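Side-chain contacts in Bpsl2520 (Burkholderia pseudomallei K96243, PDB 6F03), which is a secreted antigen, probably exported by way of a signal peptide, whose molecular function is not yet known: residues K57-I62 / Q127-A132; K43-D48 / S140-L145. One frame throughout, in Å; residues are numbered along the deposited sequence. Where two conformers were deposited one is given.

Overall arrangement
From the N terminus, helix 40-52 comes first and helix 55-84 follows directly; after helix 90-111 the chain returns through helix 119-136 and helix 139-150 to the long helix 152-193. Contact 2 joins 43-48 to 140-145 and closes the longer loop. Contact 1, 57-62 with 127-132, lies wholly within it and closes a shorter, mainly helical one. Two consecutive helices thus meet two consecutive helices in reverse order. The contact centres are about 15 Å apart, bridged by the side chain of Tyr-130, which packs on Ile-46 and Lys-47. Both contacts also touch the second subunit, so they tie the N-terminal helices to the DUF2059 region beside the dimer interface.

Contact 1 of 2, residues K57-I62 / Q127-A132; sequences KLVSAI and QAQYDA
The side-chain amide of Gln-129 lies against Val-59, and its NE2 also reaches CB of Leu-58, the preceding residue of helix 55-84. Its OE1 comes 3.5 Å from Val-59 CG2, and its CD also touches that methyl, at 3.8 Å. NE2 lies 3.8 Å from Leu-58 CB as well as 3.8 Å from Val-59 CG2. The two approaches differ: the Val-59 methyl CG2 lies over the flat face of the amide, whereas Leu-58 CB meets NE2 from nearly level with the amide plane. Both are van der Waals contacts.

Reach is what glutamine supplies here. The nearest CA atoms, those of Val-59 and Gln-129, are 8.8 Å apart, a gap the long side chain of Gln-129 spans. Gln-129 CG stands beside its own backbone N, chi1 -69°, and the chain beyond it is extended, which carries the amide across. Within this all-helical fold the contact joins helix 55-84 to helix 119-136, segment 127-132 belonging to the DUF2059 family region. The branched Val-59 suits the buried side of its helix, offering CG2 to the glutamine, whereas Leu-58 lies at the more exposed margin and also packs on Ile-53. Gln-129 touches Leu-50 of helix 40-52 too, and Val-168 of the second subunit packs against Gln-129, Ala-128, Ala-132 and Ile-62.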
loop_
_atom_site.group_PDB
_atom_site.type_symbol
_atom_site.label_atom_id
_atom_site.label_comp_id
_atom_site.label_asym_id
_atom_site.label_seq_id
_atom_site.Cartn_x
_atom_site.Cartn_y
_atom_site.Cartn_z
ATOM N N LYS B 57 -11.059 -9.266 12.906
ATOM C CA LYS B 57 -9.880 -9.676 12.163
ATOM C C LYS B 57 -9.339 -8.513 11.339
ATOM O O LYS B 57 -8.121 -8.296 11.283
ATOM C CB LYS B 57 -10.240 -10.871 11.289
ATOM C CG LYS B 57 -9.118 -11.459 10.507
ATOM C CD LYS B 57 -9.698 -12.454 9.533
ATOM C CE LYS B 57 -8.624 -13.323 8.967
ATOM N NZ LYS B 57 -8.086 -14.055 10.107
ATOM N N LEU B 58 -10.231 -7.723 10.726
ATOM C CA LEU B 58 -9.779 -6.576 9.936
ATOM C C LEU B 58 -9.117 -5.505 10.809
ATOM O O LEU B 58 -8.120 -4.899 10.405
ATOM C CB LEU B 58 -10.953 -5.967 9.162
ATOM C CG LEU B 58 -11.786 -6.907 8.286
ATOM C CD1 LEU B 58 -12.981 -6.160 7.651
ATOM C CD2 LEU B 58 -10.938 -7.595 7.229
ATOM N N VAL B 59 -9.670 -5.230 11.991
ATOM C CA VAL B 59 -9.018 -4.312 12.912
ATOM C C VAL B 59 -7.609 -4.804 13.230
ATOM O O VAL B 59 -6.643 -4.037 13.202
ATOM C CB VAL B 59 -9.858 -4.137 14.191
ATOM C CG1 VAL B 59 -9.003 -3.446 15.302
ATOM C CG2 VAL B 59 -11.116 -3.317 13.887
ATOM N N SER B 60 -7.476 -6.099 13.524
ATOM C CA SER B 60 -6.173 -6.664 13.858
ATOM C C SER B 60 -5.156 -6.392 12.751
ATOM O O SER B 60 -4.005 -6.019 13.029
ATOM C CB SER B 60 -6.327 -8.164 14.133
ATOM O OG SER B 60 -5.072 -8.784 14.257
ATOM N N ALA B 61 -5.579 -6.510 11.486
ATOM C CA ALA B 61 -4.661 -6.257 10.378
ATOM C C ALA B 61 -4.305 -4.781 10.252
ATOM O O ALA B 61 -3.228 -4.446 9.757
ATOM C CB ALA B 61 -5.260 -6.748 9.064
ATOM N N ILE B 62 -5.220 -3.890 10.616
ATOM C CA ILE B 62 -4.919 -2.467 10.566
ATOM C C ILE B 62 -3.945 -2.093 11.670
ATOM O O ILE B 62 -3.039 -1.284 11.462
ATOM C CB ILE B 62 -6.212 -1.645 10.663
ATOM C CG1 ILE B 62 -7.114 -1.941 9.471
ATOM C CG2 ILE B 62 -5.887 -0.157 10.783
ATOM C CD1 ILE B 62 -8.486 -1.356 9.612
ATOM N N GLN B 127 -15.412 1.699 16.199
ATOM C CA GLN B 127 -16.254 2.860 15.925
ATOM C C GLN B 127 -15.993 3.423 14.526
ATOM O O GLN B 127 -16.924 3.859 13.844
ATOM C CB GLN B 127 -16.049 3.942 16.981
ATOM C CG GLN B 127 -16.880 5.191 16.721
ATOM C CD GLN B 127 -18.369 4.958 16.948
ATOM O OE1 GLN B 127 -19.173 4.983 16.000
ATOM N NE2 GLN B 127 -18.749 4.743 18.211
ATOM N N ALA B 128 -14.739 3.415 14.077
ATOM C CA ALA B 128 -14.456 3.910 12.733
ATOM C C ALA B 128 -15.118 3.043 11.662
ATOM O O ALA B 128 -15.584 3.558 10.642
ATOM C CB ALA B 128 -12.944 3.994 12.505
ATOM N N GLN B 129 -15.198 1.726 11.880
ATOM C CA GLN B 129 -15.883 0.875 10.907
ATOM C C GLN B 129 -17.378 1.167 10.867
ATOM O O GLN B 129 -17.964 1.275 9.780
ATOM C CB GLN B 129 -15.622 -0.605 11.215
ATOM C CG GLN B 129 -14.177 -1.049 10.960
ATOM C CD GLN B 129 -13.881 -2.463 11.494
ATOM O OE1 GLN B 129 -14.338 -2.838 12.580
ATOM N NE2 GLN B 129 -13.130 -3.252 10.714
ATOM N N TYR B 130 -18.021 1.317 12.032
ATOM C CA TYR B 130 -19.432 1.703 12.022
ATOM C C TYR B 130 -19.631 2.979 11.220
ATOM O O TYR B 130 -20.506 3.051 10.342
ATOM C CB TYR B 130 -19.960 1.915 13.448
ATOM C CG TYR B 130 -20.492 0.677 14.127
ATOM C CD1 TYR B 130 -19.638 -0.197 14.822
ATOM C CD2 TYR B 130 -21.848 0.374 14.080
ATOM C CE1 TYR B 130 -20.132 -1.350 15.454
ATOM C CE2 TYR B 130 -22.355 -0.769 14.694
ATOM C CZ TYR B 130 -21.496 -1.626 15.375
ATOM O OH TYR B 130 -22.017 -2.750 15.981
ATOM N N ASP B 131 -18.831 4.007 11.531
ATOM C CA ASP B 131 -18.987 5.314 10.892
ATOM C C ASP B 131 -18.742 5.224 9.390
ATOM O O ASP B 131 -19.509 5.783 8.591
ATOM C CB ASP B 131 -18.043 6.334 11.544
ATOM C CG ASP B 131 -18.455 6.685 12.982
ATOM O OD1 ASP B 131 -19.646 6.478 13.327
ATOM O OD2 ASP B 131 -17.581 7.146 13.777
ATOM N N ALA B 132 -17.705 4.488 8.975
ATOM C CA ALA B 132 -17.458 4.373 7.540
ATOM C C ALA B 132 -18.628 3.684 6.818
ATOM O O ALA B 132 -19.044 4.126 5.739
ATOM C CB ALA B 132 -16.156 3.616 7.290
#

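Contact 2 of 2, residues K43-D48 / S140-L145; sequences KAAIKD and SEIKDL
Segments 43-48 of helix 40-52 and 140-145 of helix 139-150 run side by side in nearly the same direction, the axes of these short segments inclined by 22° and approaching to 9.0 Å. Ala-45 lies opposite Lys-143, with CA atoms 6.3 Å apart, and Ile-46 lies opposite Ile-142. Each helix keeps its own backbone hydrogen bonds, and the interface is made chiefly by aliphatic groups, with the Ala-45 carbonyl group and the Lys-143 methylene CG at its side.

Ile-142 contributes the largest share. With chi1 at -68°, CG2 is anti to the backbone N and CG1 stands beside that N, which sets the two branches apart. CG2 reaches Ala-45 CB at 3.9 Å, lies against the carbonyl group of the same residue, and is also near Ile-46 CG1. The other branch ends in CD1, which presses on Ile-46 CG1 at 3.4 Å, tighter than a usual carbon-carbon contact, and touches Ile-46 CD1 at 3.7 Å. The two isoleucine side chains slant across each other.

Ala-45 suits its buried place because its single methyl points toward the other helix and takes up little room, letting the backbones come close. Lys-143 borders the patch: its CG lies 4.1 Å from Ala-45 CB, and the extended chain beyond is compatible with an exposed position for a long, charged residue. A buried, beta-branched isoleucine offers apolar surface on two sides, so Ile-46 also packs on Tyr-130 and Ala-134 of helix 119-136, and Ile-142 on Leu-49 and Tyr-137. Nearby, Glu-141 makes a salt bridge with Lys-156 of the second subunit. The whole is typical of near-parallel helix-helix packing in an all-alpha fold, here joining the first helix of the modelled chain to helix 139-150 within the DUF2059 region.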
loop_
_atom_site.group_PDB
_atom_site.type_symbol
_atom_site.label_atom_id
_atom_site.label_comp_id
_atom_site.label_asym_id
_atom_site.label_seq_id
_atom_site.Cartn_x
_atom_site.Cartn_y
_atom_site.Cartn_z
ATOM N N LYS B 43 -27.760 1.069 13.029
ATOM C CA LYS B 43 -26.699 0.540 13.880
ATOM C C LYS B 43 -26.805 -0.978 14.015
ATOM O O LYS B 43 -25.814 -1.701 13.853
ATOM C CB LYS B 43 -26.738 1.206 15.256
ATOM C CG LYS B 43 -25.584 0.781 16.185
ATOM C CD LYS B 43 -25.644 1.470 17.554
ATOM C CE LYS B 43 -24.634 0.874 18.547
ATOM N NZ LYS B 43 -23.202 1.046 18.179
ATOM N N ALA B 44 -28.008 -1.479 14.306
ATOM C CA ALA B 44 -28.177 -2.919 14.462
ATOM C C ALA B 44 -27.880 -3.658 13.167
ATOM O O ALA B 44 -27.356 -4.771 13.194
ATOM C CB ALA B 44 -29.591 -3.235 14.949
ATOM N N ALA B 45 -28.186 -3.058 12.020
ATOM C CA ALA B 45 -27.857 -3.719 10.760
ATOM C C ALA B 45 -26.350 -3.770 10.554
ATOM O O ALA B 45 -25.801 -4.800 10.143
ATOM C CB ALA B 45 -28.549 -3.001 9.595
ATOM N N ILE B 46 -25.656 -2.677 10.876
ATOM C CA ILE B 46 -24.212 -2.659 10.717
ATOM C C ILE B 46 -23.556 -3.646 11.668
ATOM O O ILE B 46 -22.583 -4.326 11.308
ATOM C CB ILE B 46 -23.667 -1.236 10.898
ATOM C CG1 ILE B 46 -24.093 -0.374 9.706
ATOM C CG2 ILE B 46 -22.174 -1.288 11.050
ATOM C CD1 ILE B 46 -23.894 1.148 9.897
ATOM N N LYS B 47 -24.055 -3.734 12.895
ATOM C CA LYS B 47 -23.499 -4.714 13.815
ATOM C C LYS B 47 -23.561 -6.125 13.223
ATOM O O LYS B 47 -22.600 -6.892 13.341
ATOM C CB LYS B 47 -24.224 -4.631 15.161
ATOM C CG LYS B 47 -23.761 -5.650 16.194
ATOM C CD LYS B 47 -24.637 -5.560 17.421
ATOM C CE LYS B 47 -24.273 -6.600 18.451
ATOM N NZ LYS B 47 -25.475 -6.921 19.278
ATOM N N ASP B 48 -24.682 -6.493 12.588
ATOM C CA ASP B 48 -24.744 -7.797 11.929
ATOM C C ASP B 48 -23.792 -7.883 10.736
ATOM O O ASP B 48 -23.171 -8.929 10.512
ATOM C CB ASP B 48 -26.173 -8.127 11.513
ATOM C CG ASP B 48 -27.043 -8.525 12.701
ATOM O OD1 ASP B 48 -26.477 -8.760 13.795
ATOM O OD2 ASP B 48 -28.280 -8.632 12.536
ATOM N N SER B 140 -30.752 -0.332 3.952
ATOM C CA SER B 140 -31.166 -1.452 3.121
ATOM C C SER B 140 -29.978 -2.052 2.369
ATOM O O SER B 140 -29.927 -3.270 2.160
ATOM C CB SER B 140 -32.277 -0.997 2.163
ATOM O OG SER B 140 -32.633 -2.019 1.256
ATOM N N GLU B 141 -29.006 -1.228 1.975
ATOM C CA GLU B 141 -27.818 -1.777 1.323
ATOM C C GLU B 141 -26.971 -2.580 2.305
ATOM O O GLU B 141 -26.399 -3.615 1.947
ATOM C CB GLU B 141 -26.989 -0.659 0.693
ATOM C CG GLU B 141 -27.644 -0.020 -0.538
ATOM C CD GLU B 141 -27.043 1.341 -0.908
ATOM O OE1 GLU B 141 -26.309 1.924 -0.077
ATOM O OE2 GLU B 141 -27.307 1.829 -2.028
ATOM N N ILE B 142 -26.876 -2.116 3.544
ATOM C CA ILE B 142 -26.170 -2.884 4.565
ATOM C C ILE B 142 -26.820 -4.252 4.761
ATOM O O ILE B 142 -26.131 -5.262 4.972
ATOM C CB ILE B 142 -26.079 -2.063 5.864
ATOM C CG1 ILE B 142 -25.153 -0.866 5.624
ATOM C CG2 ILE B 142 -25.596 -2.910 7.021
ATOM C CD1 ILE B 142 -25.331 0.267 6.608
ATOM N N LYS B 143 -28.154 -4.310 4.726
ATOM C CA LYS B 143 -28.814 -5.603 4.876
ATOM C C LYS B 143 -28.568 -6.507 3.669
ATOM O O LYS B 143 -28.307 -7.708 3.836
ATOM C CB LYS B 143 -30.308 -5.415 5.133
ATOM C CG LYS B 143 -30.614 -4.815 6.502
ATOM C CD LYS B 143 -32.131 -4.763 6.732
ATOM C CE LYS B 143 -32.472 -4.178 8.092
ATOM N NZ LYS B 143 -33.931 -3.904 8.211
ATOM N N ASP B 144 -28.638 -5.960 2.448
ATOM C CA ASP B 144 -28.287 -6.756 1.270
ATOM C C ASP B 144 -26.865 -7.307 1.390
ATOM O O ASP B 144 -26.618 -8.468 1.052
ATOM C CB ASP B 144 -28.389 -5.941 -0.020
ATOM C CG ASP B 144 -29.825 -5.533 -0.380
ATOM O OD1 ASP B 144 -30.782 -6.106 0.175
ATOM O OD2 ASP B 144 -29.967 -4.616 -1.227
ATOM N N LEU B 145 -25.903 -6.459 1.807
ATOM C CA LEU B 145 -24.522 -6.907 1.942
ATOM C C LEU B 145 -24.414 -8.076 2.905
ATOM O O LEU B 145 -23.671 -9.029 2.655
ATOM C CB LEU B 145 -23.622 -5.767 2.446
ATOM C CG LEU B 145 -23.247 -4.765 1.377
ATOM C CD1 LEU B 145 -22.446 -3.633 1.993
ATOM C CD2 LEU B 145 -22.446 -5.509 0.320
#